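Long-range contacts in pyridoxamine 5'-phosphate oxidase-related, FMN-binding protein (Mycobacterium smegmatis, PDB 6ECI), which binds FAD and probably sequesters it, helping to protect mycobacteria against hypoxic and oxidative stress: residues B[62-68]-B[81-87]; B[94-99]-B[113-117]. Residues are numbered along the deposited sequence.

Contact 1: B[62-68]-B[81-87]. With FAD (flavin-adenine dinucleotide), chain C.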
ATOM      1  N   ASN B  62      -9.907 -13.002   9.828  1.00 18.31           N
ATOM      2  CA  ASN B  62     -11.335 -13.327   9.803  1.00 29.71           C
ATOM      3  C   ASN B  62     -12.207 -12.130   9.422  1.00 36.41           C
ATOM      4  O   ASN B  62     -13.414 -12.128   9.688  1.00 38.29           O
ATOM      5  CB  ASN B  62     -11.798 -13.919  11.141  1.00 18.97           C
ATOM      6  CG  ASN B  62     -11.099 -15.223  11.467  1.00 18.97           C
ATOM      7  OD1 ASN B  62     -10.995 -16.113  10.622  1.00 26.02           O
ATOM      8  ND2 ASN B  62     -10.603 -15.337  12.692  1.00 14.19           N
ATOM      9  N   ASN B  63     -11.617 -11.113   8.797  1.00 25.20           N
ATOM     10  CA  ASN B  63     -12.347  -9.974   8.266  1.00 28.38           C
ATOM     11  C   ASN B  63     -12.042  -9.822   6.782  1.00 28.47           C
ATOM     12  O   ASN B  63     -11.068 -10.379   6.264  1.00 30.29           O
ATOM     13  CB  ASN B  63     -11.985  -8.674   9.001  1.00 26.80           C
ATOM     14  CG  ASN B  63     -12.447  -8.670  10.444  1.00 43.72           C
ATOM     15  OD1 ASN B  63     -13.588  -9.021  10.744  1.00 55.70           O
ATOM     16  ND2 ASN B  63     -11.556  -8.274  11.349  1.00 30.05           N
ATOM     17  N   ASN B  64     -12.891  -9.063   6.098  1.00 30.12           N
ATOM     18  CA  ASN B  64     -12.648  -8.750   4.698  1.00 26.89           C
ATOM     19  C   ASN B  64     -11.526  -7.729   4.595  1.00 28.79           C
ATOM     20  O   ASN B  64     -11.568  -6.680   5.246  1.00 34.60           O
ATOM     21  CB  ASN B  64     -13.920  -8.214   4.045  1.00 24.14           C
ATOM     22  CG  ASN B  64     -15.081  -9.182   4.154  1.00 30.55           C
ATOM     23  OD1 ASN B  64     -14.906 -10.396   4.045  1.00 40.46           O
ATOM     24  ND2 ASN B  64     -16.274  -8.649   4.382  1.00 35.79           N
ATOM     25  N   VAL B  65     -10.513  -8.038   3.786  1.00 23.55           N
ATOM     26  CA  VAL B  65      -9.334  -7.195   3.667  1.00 21.05           C
ATOM     27  C   VAL B  65      -9.033  -6.935   2.199  1.00 25.13           C
ATOM     28  O   VAL B  65      -9.422  -7.695   1.309  1.00 27.48           O
ATOM     29  CB  VAL B  65      -8.095  -7.816   4.349  1.00 28.94           C
ATOM     30  CG1 VAL B  65      -8.362  -8.079   5.824  1.00 18.78           C
ATOM     31  CG2 VAL B  65      -7.668  -9.090   3.624  1.00 19.07           C
ATOM     32  N   LEU B  66      -8.328  -5.834   1.963  1.00 22.97           N
ATOM     33  CA  LEU B  66      -7.696  -5.554   0.684  1.00 19.75           C
ATOM     34  C   LEU B  66      -6.219  -5.912   0.764  1.00 18.23           C
ATOM     35  O   LEU B  66      -5.563  -5.657   1.778  1.00 17.65           O
ATOM     36  CB  LEU B  66      -7.848  -4.080   0.306  1.00 22.60           C
ATOM     37  CG  LEU B  66      -9.188  -3.652  -0.281  1.00 28.78           C
ATOM     38  CD1 LEU B  66      -9.225  -2.152  -0.480  1.00 27.68           C
ATOM     39  CD2 LEU B  66      -9.391  -4.360  -1.592  1.00 36.83           C
ATOM     40  N   PHE B  67      -5.701  -6.518  -0.298  1.00 18.81           N
ATOM     41  CA  PHE B  67      -4.267  -6.715  -0.451  1.00 18.06           C
ATOM     42  C   PHE B  67      -3.816  -6.063  -1.746  1.00 14.85           C
ATOM     43  O   PHE B  67      -4.436  -6.262  -2.795  1.00 11.12           O
ATOM     44  CB  PHE B  67      -3.878  -8.189  -0.462  1.00 14.65           C
ATOM     45  CG  PHE B  67      -2.420  -8.415  -0.737  1.00 15.89           C
ATOM     46  CD1 PHE B  67      -1.486  -8.279   0.275  1.00 14.72           C
ATOM     47  CD2 PHE B  67      -1.981  -8.743  -2.008  1.00 15.96           C
ATOM     48  CE1 PHE B  67      -0.144  -8.478   0.030  1.00 17.92           C
ATOM     49  CE2 PHE B  67      -0.639  -8.942  -2.261  1.00 17.96           C
ATOM     50  CZ  PHE B  67       0.282  -8.809  -1.240  1.00 15.50           C
ATOM     51  N   GLU B  68      -2.731  -5.303  -1.675  1.00 13.29           N
ATOM     52  CA  GLU B  68      -2.209  -4.630  -2.850  1.00 19.87           C
ATOM     53  C   GLU B  68      -0.694  -4.741  -2.871  1.00 17.11           C
ATOM     54  O   GLU B  68      -0.038  -4.781  -1.827  1.00 18.92           O
ATOM     55  CB  GLU B  68      -2.636  -3.157  -2.889  1.00 16.48           C
ATOM     56  CG  GLU B  68      -2.379  -2.474  -4.215  1.00 16.90           C
ATOM     57  CD  GLU B  68      -1.041  -1.768  -4.257  1.00 19.39           C
ATOM     58  OE1 GLU B  68      -0.388  -1.669  -3.198  1.00 19.57           O
ATOM     59  OE2 GLU B  68      -0.647  -1.308  -5.350  1.00 15.44           O
ATOM     60  N   ILE B  81      -4.610  -5.732  -6.998  1.00 14.43           N
ATOM     61  CA  ILE B  81      -5.428  -5.612  -5.798  1.00 20.29           C
ATOM     62  C   ILE B  81      -6.218  -6.900  -5.620  1.00 20.32           C
ATOM     63  O   ILE B  81      -6.903  -7.348  -6.547  1.00 23.86           O
ATOM     64  CB  ILE B  81      -6.373  -4.398  -5.864  1.00 23.04           C
ATOM     65  CG1 ILE B  81      -5.578  -3.104  -6.033  1.00 24.10           C
ATOM     66  CG2 ILE B  81      -7.222  -4.317  -4.607  1.00 26.10           C
ATOM     67  CD1 ILE B  81      -6.447  -1.885  -6.235  1.00 14.08           C
ATOM     68  N   VAL B  82      -6.129  -7.487  -4.431  1.00 23.48           N
ATOM     69  CA  VAL B  82      -6.839  -8.712  -4.087  1.00 20.44           C
ATOM     70  C   VAL B  82      -7.865  -8.381  -3.012  1.00 26.15           C
ATOM     71  O   VAL B  82      -7.506  -7.897  -1.930  1.00 24.92           O
ATOM     72  CB  VAL B  82      -5.878  -9.811  -3.605  1.00 21.91           C
ATOM     73  CG1 VAL B  82      -6.657 -10.973  -3.001  1.00 23.01           C
ATOM     74  CG2 VAL B  82      -4.999 -10.287  -4.746  1.00 17.61           C
ATOM     75  N   ARG B  83      -9.136  -8.630  -3.310  1.00 28.59           N
ATOM     76  CA  ARG B  83     -10.195  -8.591  -2.310  1.00 25.27           C
ATOM     77  C   ARG B  83     -10.457 -10.008  -1.826  1.00 20.01           C
ATOM     78  O   ARG B  83     -10.700 -10.907  -2.637  1.00 19.76           O
ATOM     79  CB  ARG B  83     -11.484  -7.983  -2.871  1.00 29.18           C
ATOM     80  CG  ARG B  83     -11.325  -6.587  -3.436  1.00 41.22           C
ATOM     81  CD  ARG B  83     -12.591  -5.757  -3.248  1.00 49.94           C
ATOM     82  NE  ARG B  83     -12.532  -4.503  -3.998  1.00 79.26           N
ATOM     83  CZ  ARG B  83     -12.424  -3.293  -3.451  1.00 64.12           C
ATOM     84  NH1 ARG B  83     -12.374  -3.151  -2.132  1.00 57.15           N
ATOM     85  NH2 ARG B  83     -12.375  -2.221  -4.229  1.00 56.21           N
ATOM     86  N   GLY B  84     -10.402 -10.205  -0.518  1.00 20.14           N
ATOM     87  CA  GLY B  84     -10.640 -11.522   0.024  1.00 20.59           C
ATOM     88  C   GLY B  84     -10.803 -11.500   1.525  1.00 20.72           C
ATOM     89  O   GLY B  84     -11.033 -10.451   2.130  1.00 20.64           O
ATOM     90  N   VAL B  85     -10.685 -12.686   2.120  1.00 19.97           N
ATOM     91  CA  VAL B  85     -10.807 -12.868   3.559  1.00 23.15           C
ATOM     92  C   VAL B  85      -9.498 -13.435   4.087  1.00 25.10           C
ATOM     93  O   VAL B  85      -8.910 -14.334   3.475  1.00 24.57           O
ATOM     94  CB  VAL B  85     -11.987 -13.794   3.920  1.00 23.03           C
ATOM     95  CG1 VAL B  85     -12.168 -13.856   5.428  1.00 27.52           C
ATOM     96  CG2 VAL B  85     -13.261 -13.316   3.244  1.00 38.45           C
ATOM     97  N   ALA B  86      -9.042 -12.903   5.218  1.00 15.10           N
ATOM     98  CA  ALA B  86      -7.830 -13.383   5.866  1.00 17.50           C
ATOM     99  C   ALA B  86      -8.195 -14.504   6.831  1.00 19.87           C
ATOM    100  O   ALA B  86      -9.012 -14.310   7.737  1.00 26.24           O
ATOM    101  CB  ALA B  86      -7.116 -12.250   6.602  1.00 11.85           C
ATOM    102  N   ARG B  87      -7.592 -15.670   6.635  1.00 19.72           N
ATOM    103  CA  ARG B  87      -7.852 -16.836   7.462  1.00 23.85           C
ATOM    104  C   ARG B  87      -6.526 -17.411   7.933  1.00 24.66           C
ATOM    105  O   ARG B  87      -5.577 -17.520   7.150  1.00 32.46           O
ATOM    106  CB  ARG B  87      -8.652 -17.894   6.686  1.00 21.27           C
ATOM    107  CG  ARG B  87      -9.961 -17.375   6.091  1.00 27.58           C
ATOM    108  CD  ARG B  87     -11.178 -17.912   6.835  1.00 18.19           C
ATOM    109  NE  ARG B  87     -11.848 -16.904   7.656  1.00 24.15           N
ATOM    110  CZ  ARG B  87     -13.078 -16.450   7.434  1.00 19.84           C
ATOM    111  NH1 ARG B  87     -13.785 -16.900   6.408  1.00 16.40           N
ATOM    112  NH2 ARG B  87     -13.602 -15.536   8.239  1.00 34.88           N
TER
HETATM  113  PA  FAD C 201     -12.473   1.894 -12.200  1.00 40.04           P
HETATM  114  O1A FAD C 201     -12.369   1.404 -13.597  1.00 37.56           O
HETATM  115  O2A FAD C 201     -13.783   2.601 -11.847  1.00 41.29           O
HETATM  116  O5B FAD C 201     -12.214   0.732 -11.167  1.00 39.32           O
HETATM  117  C5B FAD C 201     -12.946  -0.510 -11.232  1.00 39.74           C
HETATM  118  C4B FAD C 201     -12.241  -1.534 -10.380  1.00 39.20           C
HETATM  119  O4B FAD C 201     -10.957  -1.834 -10.962  1.00 34.58           O
HETATM  120  C3B FAD C 201     -11.925  -1.091  -8.958  1.00 38.50           C
HETATM  121  O3B FAD C 201     -13.029  -1.309  -8.087  1.00 39.04           O
HETATM  122  C2B FAD C 201     -10.733  -1.978  -8.593  1.00 24.58           C
HETATM  123  O2B FAD C 201     -11.133  -3.231  -8.050  1.00 45.45           O
HETATM  124  C1B FAD C 201     -10.027  -2.156  -9.943  1.00 32.78           C
HETATM  125  N9A FAD C 201      -8.848  -1.314 -10.107  1.00 29.99           N
HETATM  126  C8A FAD C 201      -8.812   0.007 -10.471  1.00 30.45           C
HETATM  127  N7A FAD C 201      -7.605   0.517 -10.528  1.00 31.47           N
HETATM  128  C5A FAD C 201      -6.785  -0.551 -10.168  1.00 30.96           C
HETATM  129  C6A FAD C 201      -5.390  -0.665 -10.035  1.00 27.40           C
HETATM  130  N6A FAD C 201      -4.531   0.332 -10.256  1.00 27.34           N
HETATM  131  N1A FAD C 201      -4.899  -1.871  -9.666  1.00 26.93           N
HETATM  132  C2A FAD C 201      -5.750  -2.875  -9.450  1.00 26.32           C
HETATM  133  N3A FAD C 201      -7.080  -2.880  -9.538  1.00 23.47           N
HETATM  134  C4A FAD C 201      -7.542  -1.674  -9.909  1.00 23.06           C
HETATM  135  N1  FAD C 201      -3.720   7.278 -11.452  1.00 23.60           N
HETATM  136  C2  FAD C 201      -3.552   8.626 -11.321  1.00 26.99           C
HETATM  137  O2  FAD C 201      -4.509   9.405 -11.373  1.00 30.71           O
HETATM  138  N3  FAD C 201      -2.285   9.143 -11.123  1.00 26.40           N
HETATM  139  C4  FAD C 201      -1.114   8.417 -11.038  1.00 28.47           C
HETATM  140  O4  FAD C 201      -0.040   8.991 -10.860  1.00 28.98           O
HETATM  141  C4X FAD C 201      -1.304   6.986 -11.180  1.00 27.49           C
HETATM  142  N5  FAD C 201      -0.250   6.219 -11.116  1.00 30.94           N
HETATM  143  C5X FAD C 201      -0.434   4.851 -11.251  1.00 28.93           C
HETATM  144  C6  FAD C 201       0.679   4.017 -11.186  1.00 23.39           C
HETATM  145  C7  FAD C 201       0.549   2.638 -11.317  1.00 23.59           C
HETATM  146  C7M FAD C 201       1.774   1.766 -11.240  1.00 31.21           C
HETATM  147  C8  FAD C 201      -0.724   2.078 -11.516  1.00 31.69           C
HETATM  148  C8M FAD C 201      -0.900   0.591 -11.665  1.00 28.78           C
HETATM  149  C9  FAD C 201      -1.839   2.909 -11.582  1.00 28.13           C
HETATM  150  C9A FAD C 201      -1.702   4.286 -11.453  1.00 25.28           C
HETATM  151  N10 FAD C 201      -2.810   5.156 -11.521  1.00 30.85           N
HETATM  152  C10 FAD C 201      -2.647   6.511 -11.384  1.00 29.13           C
HETATM  153  C1' FAD C 201      -4.167   4.630 -11.711  1.00 28.77           C
HETATM  154  C2' FAD C 201      -4.942   4.522 -10.401  1.00 25.80           C
HETATM  155  O2' FAD C 201      -4.168   3.818  -9.430  1.00 28.74           O
HETATM  156  C3' FAD C 201      -6.251   3.771 -10.644  1.00 20.11           C
HETATM  157  O3' FAD C 201      -5.996   2.663 -11.498  1.00 31.26           O
HETATM  158  C4' FAD C 201      -7.355   4.628 -11.260  1.00 26.78           C
HETATM  159  O4' FAD C 201      -7.488   5.842 -10.519  1.00 30.39           O
HETATM  160  C5' FAD C 201      -8.680   3.899 -11.317  1.00 31.88           C
HETATM  161  O5' FAD C 201      -9.640   4.723 -12.010  1.00 40.14           O
HETATM  162  P   FAD C 201     -10.823   4.080 -12.826  1.00 41.89           P
HETATM  163  O1P FAD C 201     -10.262   3.466 -14.112  1.00 41.09           O
HETATM  164  O2P FAD C 201     -11.930   5.049 -12.999  1.00 36.98           O
HETATM  165  O3P FAD C 201     -11.285   2.894 -11.887  1.00 41.21           O
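Residues 62-68 and 81-87 face each other across the antiparallel beta hairpin of strands 64-72 and 77-88, within the split-barrel fold of the pyridoxamine 5'-phosphate oxidase family. The two strand segments run at 159°, with axes 4.6 Å apart at closest, and bury 640 Å² between them. At the open end Asn62 holds the chain as it enters the hairpin. Asn62 N donates a hydrogen bond to Ala86 O at 2.6 Å, while its side-chain OD1 accepts from Arg87 NE at 3.2 Å. A weak bond from Ala86 N to Asn63 O at 3.4 Å follows, and the ladder opens with the non-hydrogen-bonded pair Asn64-Val85. Val65 with Gly84 and Phe67 with Val82 form hydrogen-bonded pairs, Val65 N to Gly84 O being 3.0 Å. Phe67 makes the tighter pair, Phe67 N to Val82 O at 2.8 Å and Val82 N to Phe67 O at 2.7 Å. Its CB packs on Val82 CB at 4.1 Å, and its ring then leads away to meet Phe39 edge-to-face. Val65 and Val82 share that sheet face and both touch Val117 of strand 114-119. Leu66 lies on the other face, opposite Arg83 in a non-hydrogen-bonded pair. Its CD2 sits 3.3 Å from Arg83 NH1, over a face of the guanidinium, which itself reaches across the dimer interface to Ser32 O of the second subunit. Leu66 CD2 also packs on Ile81 CG2 at 3.7 Å. Ile81 carries this apolar patch into the cofactor pocket, its CG1 lying 3.4 Å from C2A of the FAD adenine.

Contact 2: B[94-99]-B[113-117]; sequences DLAEAQ and HWVRV
This is helix-on-sheet packing: helix 92-99 lies across strand 114-119 on one face of the barrel sheet, mainly through two strand side chains. The axes of 94-99 and 114-117 cross at 93° and come within 9.9 Å, and 320 Å² is buried. Residues 94-98 are regular alpha helix (phi near -65°, psi near -40°), with Ala98 N bonded to Asp94 O at 3.0 Å; 114-117 are extended. The closest CA pair is Ala98 to Trp114, 7.2 Å. Trp114 and Arg116, two apart, both point at the helix, while Val115 between them turns to the opposite face. Trp114 (chi1 m, chi2 97°) slides its indole beneath Ala98. Ala98 CB stands 4.0 Å from the six-membered ring centroid, 25° off the normal, a CH-pi contact, and Ala98 O lies 3.3 Å from Trp114 CH2. Leu95 CD1 meets Trp114 CD1 at 3.8 Å. Arg116 (chi1 m, then t, t) stretches out and forms a salt bridge with Asp94 (chi1 t), whose OD1 accepts from Arg116 NE at 2.6 Å and Arg116 NH2 at 2.8 Å. Arg116 NH2 bonds weakly to Asp94 O at 3.4 Å, and Glu97 CG lies 3.6 Å from this same NH2. Arg116 NH1 turns instead to Gln42 and Thr45. Thus the arginine, buried beneath the helix, has its charge neutralised by Asp94 and its remaining donors engaged by polar neighbours, beside the indole's apolar packing.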
ATOM      1  N   ASP B  94      -2.170 -27.385   5.043  1.00 38.82           N
ATOM      2  CA  ASP B  94      -1.944 -25.948   4.909  1.00 27.20           C
ATOM      3  C   ASP B  94      -0.661 -25.525   5.615  1.00 27.79           C
ATOM      4  O   ASP B  94       0.123 -24.736   5.073  1.00 30.37           O
ATOM      5  CB  ASP B  94      -3.146 -25.183   5.469  1.00 29.76           C
ATOM      6  CG  ASP B  94      -3.184 -23.729   5.023  1.00 23.76           C
ATOM      7  OD1 ASP B  94      -2.223 -23.267   4.374  1.00 26.96           O
ATOM      8  OD2 ASP B  94      -4.177 -23.039   5.334  1.00 24.59           O
ATOM      9  N   LEU B  95      -0.426 -26.048   6.820  1.00 34.88           N
ATOM     10  CA  LEU B  95       0.777 -25.690   7.566  1.00 29.60           C
ATOM     11  C   LEU B  95       2.033 -26.137   6.832  1.00 28.50           C
ATOM     12  O   LEU B  95       3.017 -25.393   6.764  1.00 29.42           O
ATOM     13  CB  LEU B  95       0.728 -26.306   8.966  1.00 36.44           C
ATOM     14  CG  LEU B  95       1.616 -25.703  10.054  1.00 42.68           C
ATOM     15  CD1 LEU B  95       1.185 -24.281  10.372  1.00 37.10           C
ATOM     16  CD2 LEU B  95       1.582 -26.569  11.305  1.00 33.37           C
ATOM     17  N   ALA B  96       2.016 -27.348   6.269  1.00 31.66           N
ATOM     18  CA  ALA B  96       3.189 -27.846   5.560  1.00 28.63           C
ATOM     19  C   ALA B  96       3.484 -27.007   4.322  1.00 32.41           C
ATOM     20  O   ALA B  96       4.652 -26.784   3.982  1.00 29.88           O
ATOM     21  CB  ALA B  96       2.991 -29.313   5.183  1.00 27.90           C
ATOM     22  N   GLU B  97       2.442 -26.531   3.641  1.00 30.32           N
ATOM     23  CA  GLU B  97       2.658 -25.686   2.471  1.00 36.36           C
ATOM     24  C   GLU B  97       3.202 -24.319   2.870  1.00 36.66           C
ATOM     25  O   GLU B  97       4.038 -23.747   2.161  1.00 31.22           O
ATOM     26  CB  GLU B  97       1.358 -25.544   1.678  1.00 31.74           C
ATOM     27  CG  GLU B  97       1.461 -24.644   0.455  1.00 29.41           C
ATOM     28  CD  GLU B  97       2.355 -25.219  -0.631  1.00 40.13           C
ATOM     29  OE1 GLU B  97       2.629 -26.437  -0.599  1.00 56.85           O
ATOM     30  OE2 GLU B  97       2.784 -24.452  -1.518  1.00 49.98           O
ATOM     31  N   ALA B  98       2.747 -23.784   4.006  1.00 35.23           N
ATOM     32  CA  ALA B  98       3.203 -22.467   4.438  1.00 28.69           C
ATOM     33  C   ALA B  98       4.671 -22.479   4.841  1.00 30.81           C
ATOM     34  O   ALA B  98       5.360 -21.463   4.694  1.00 29.70           O
ATOM     35  CB  ALA B  98       2.343 -21.966   5.598  1.00 26.02           C
ATOM     36  N   GLN B  99       5.167 -23.609   5.345  1.00 36.53           N
ATOM     37  CA  GLN B  99       6.544 -23.670   5.819  1.00 43.64           C
ATOM     38  C   GLN B  99       7.559 -23.787   4.688  1.00 36.95           C
ATOM     39  O   GLN B  99       8.739 -23.497   4.906  1.00 34.99           O
ATOM     40  CB  GLN B  99       6.704 -24.831   6.802  1.00 36.25           C
ATOM     41  CG  GLN B  99       5.876 -24.655   8.068  1.00 51.91           C
ATOM     42  CD  GLN B  99       5.856 -25.891   8.946  1.00 54.84           C
ATOM     43  OE1 GLN B  99       6.324 -26.960   8.550  1.00 64.71           O
ATOM     44  NE2 GLN B  99       5.306 -25.751  10.146  1.00 47.33           N
ATOM     45  N   HIS B 113       2.463 -17.512  13.192  1.00 64.54           N
ATOM     46  CA  HIS B 113       1.034 -17.261  13.013  1.00 46.32           C
ATOM     47  C   HIS B 113       0.843 -17.027  11.519  1.00 41.38           C
ATOM     48  O   HIS B 113       0.898 -15.890  11.047  1.00 42.30           O
ATOM     49  CB  HIS B 113       0.544 -16.087  13.849  1.00 50.49           C
ATOM     50  CG  HIS B 113      -0.948 -16.017  13.957  1.00 69.22           C
ATOM     51  ND1 HIS B 113      -1.595 -15.225  14.881  1.00 76.20           N
ATOM     52  CD2 HIS B 113      -1.919 -16.659  13.263  1.00 62.18           C
ATOM     53  CE1 HIS B 113      -2.901 -15.378  14.748  1.00 78.00           C
ATOM     54  NE2 HIS B 113      -3.124 -16.242  13.773  1.00 73.87           N
ATOM     55  N   TRP B 114       0.624 -18.113  10.786  1.00 29.97           N
ATOM     56  CA  TRP B 114       0.458 -18.040   9.344  1.00 22.14           C
ATOM     57  C   TRP B 114      -0.958 -17.600   8.999  1.00 24.43           C
ATOM     58  O   TRP B 114      -1.932 -18.123   9.546  1.00 37.81           O
ATOM     59  CB  TRP B 114       0.750 -19.393   8.700  1.00 31.60           C
ATOM     60  CG  TRP B 114       2.134 -19.908   8.932  1.00 41.54           C
ATOM     61  CD1 TRP B 114       2.531 -20.793   9.892  1.00 39.36           C
ATOM     62  CD2 TRP B 114       3.307 -19.573   8.184  1.00 39.00           C
ATOM     63  NE1 TRP B 114       3.881 -21.029   9.788  1.00 51.27           N
ATOM     64  CE2 TRP B 114       4.382 -20.290   8.747  1.00 48.49           C
ATOM     65  CE3 TRP B 114       3.553 -18.734   7.093  1.00 36.35           C
ATOM     66  CZ2 TRP B 114       5.682 -20.193   8.258  1.00 37.28           C
ATOM     67  CZ3 TRP B 114       4.845 -18.639   6.609  1.00 49.70           C
ATOM     68  CH2 TRP B 114       5.893 -19.364   7.190  1.00 46.94           C
ATOM     69  N   VAL B 115      -1.068 -16.638   8.089  1.00 22.43           N
ATOM     70  CA  VAL B 115      -2.349 -16.143   7.606  1.00 22.25           C
ATOM     71  C   VAL B 115      -2.321 -16.155   6.085  1.00 21.12           C
ATOM     72  O   VAL B 115      -1.279 -15.890   5.472  1.00 20.45           O
ATOM     73  CB  VAL B 115      -2.647 -14.723   8.137  1.00 22.04           C
ATOM     74  CG1 VAL B 115      -4.052 -14.282   7.748  1.00 20.55           C
ATOM     75  CG2 VAL B 115      -2.463 -14.662   9.644  1.00 19.85           C
ATOM     76  N   ARG B 116      -3.458 -16.475   5.474  1.00 13.91           N
ATOM     77  CA  ARG B 116      -3.620 -16.420   4.028  1.00 15.22           C
ATOM     78  C   ARG B 116      -4.798 -15.526   3.684  1.00 19.66           C
ATOM     79  O   ARG B 116      -5.845 -15.586   4.336  1.00 20.21           O
ATOM     80  CB  ARG B 116      -3.857 -17.806   3.420  1.00 14.16           C
ATOM     81  CG  ARG B 116      -2.658 -18.732   3.410  1.00 15.81           C
ATOM     82  CD  ARG B 116      -2.988 -20.002   2.638  1.00 14.46           C
ATOM     83  NE  ARG B 116      -2.079 -21.100   2.952  1.00 17.51           N
ATOM     84  CZ  ARG B 116      -0.924 -21.323   2.331  1.00 20.12           C
ATOM     85  NH1 ARG B 116      -0.523 -20.521   1.351  1.00 15.49           N
ATOM     86  NH2 ARG B 116      -0.170 -22.351   2.690  1.00 25.75           N
ATOM     87  N   VAL B 117      -4.627 -14.699   2.659  1.00 19.16           N
ATOM     88  CA  VAL B 117      -5.734 -13.939   2.093  1.00 17.44           C
ATOM     89  C   VAL B 117      -6.354 -14.808   1.007  1.00 22.65           C
ATOM     90  O   VAL B 117      -5.781 -14.968  -0.074  1.00 24.62           O
ATOM     91  CB  VAL B 117      -5.275 -12.587   1.539  1.00 15.27           C
ATOM     92  CG1 VAL B 117      -6.452 -11.843   0.926  1.00 15.05           C
ATOM     93  CG2 VAL B 117      -4.640 -11.756   2.635  1.00 14.33           C
TER

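Overall arrangement
The contacts lie in series along the chain, their centres 15 Å apart, and meet because strands 77-88 and 114-119 are neighbours in one sheet. Arg87 N to Arg116 O, at 2.9 Å, is a probable hydrogen bond joining them. Val115 CG1 packs against Ala86 CB at 3.9 Å, and Val117 CG1 against Val82 CG1 at 4.0 Å, so these apolar side chains pack on the same face of the sheet. The FAD that Ile81 of contact 1 touches is also held by Pro36 O, Arg49 O and Lys55 N of the second subunit; from the second FAD, the Phe67 and Trp114 side chains each lie about 9 Å, nearest atoms. Trp114 packs on the FAD-binding Arg49 of its own chain.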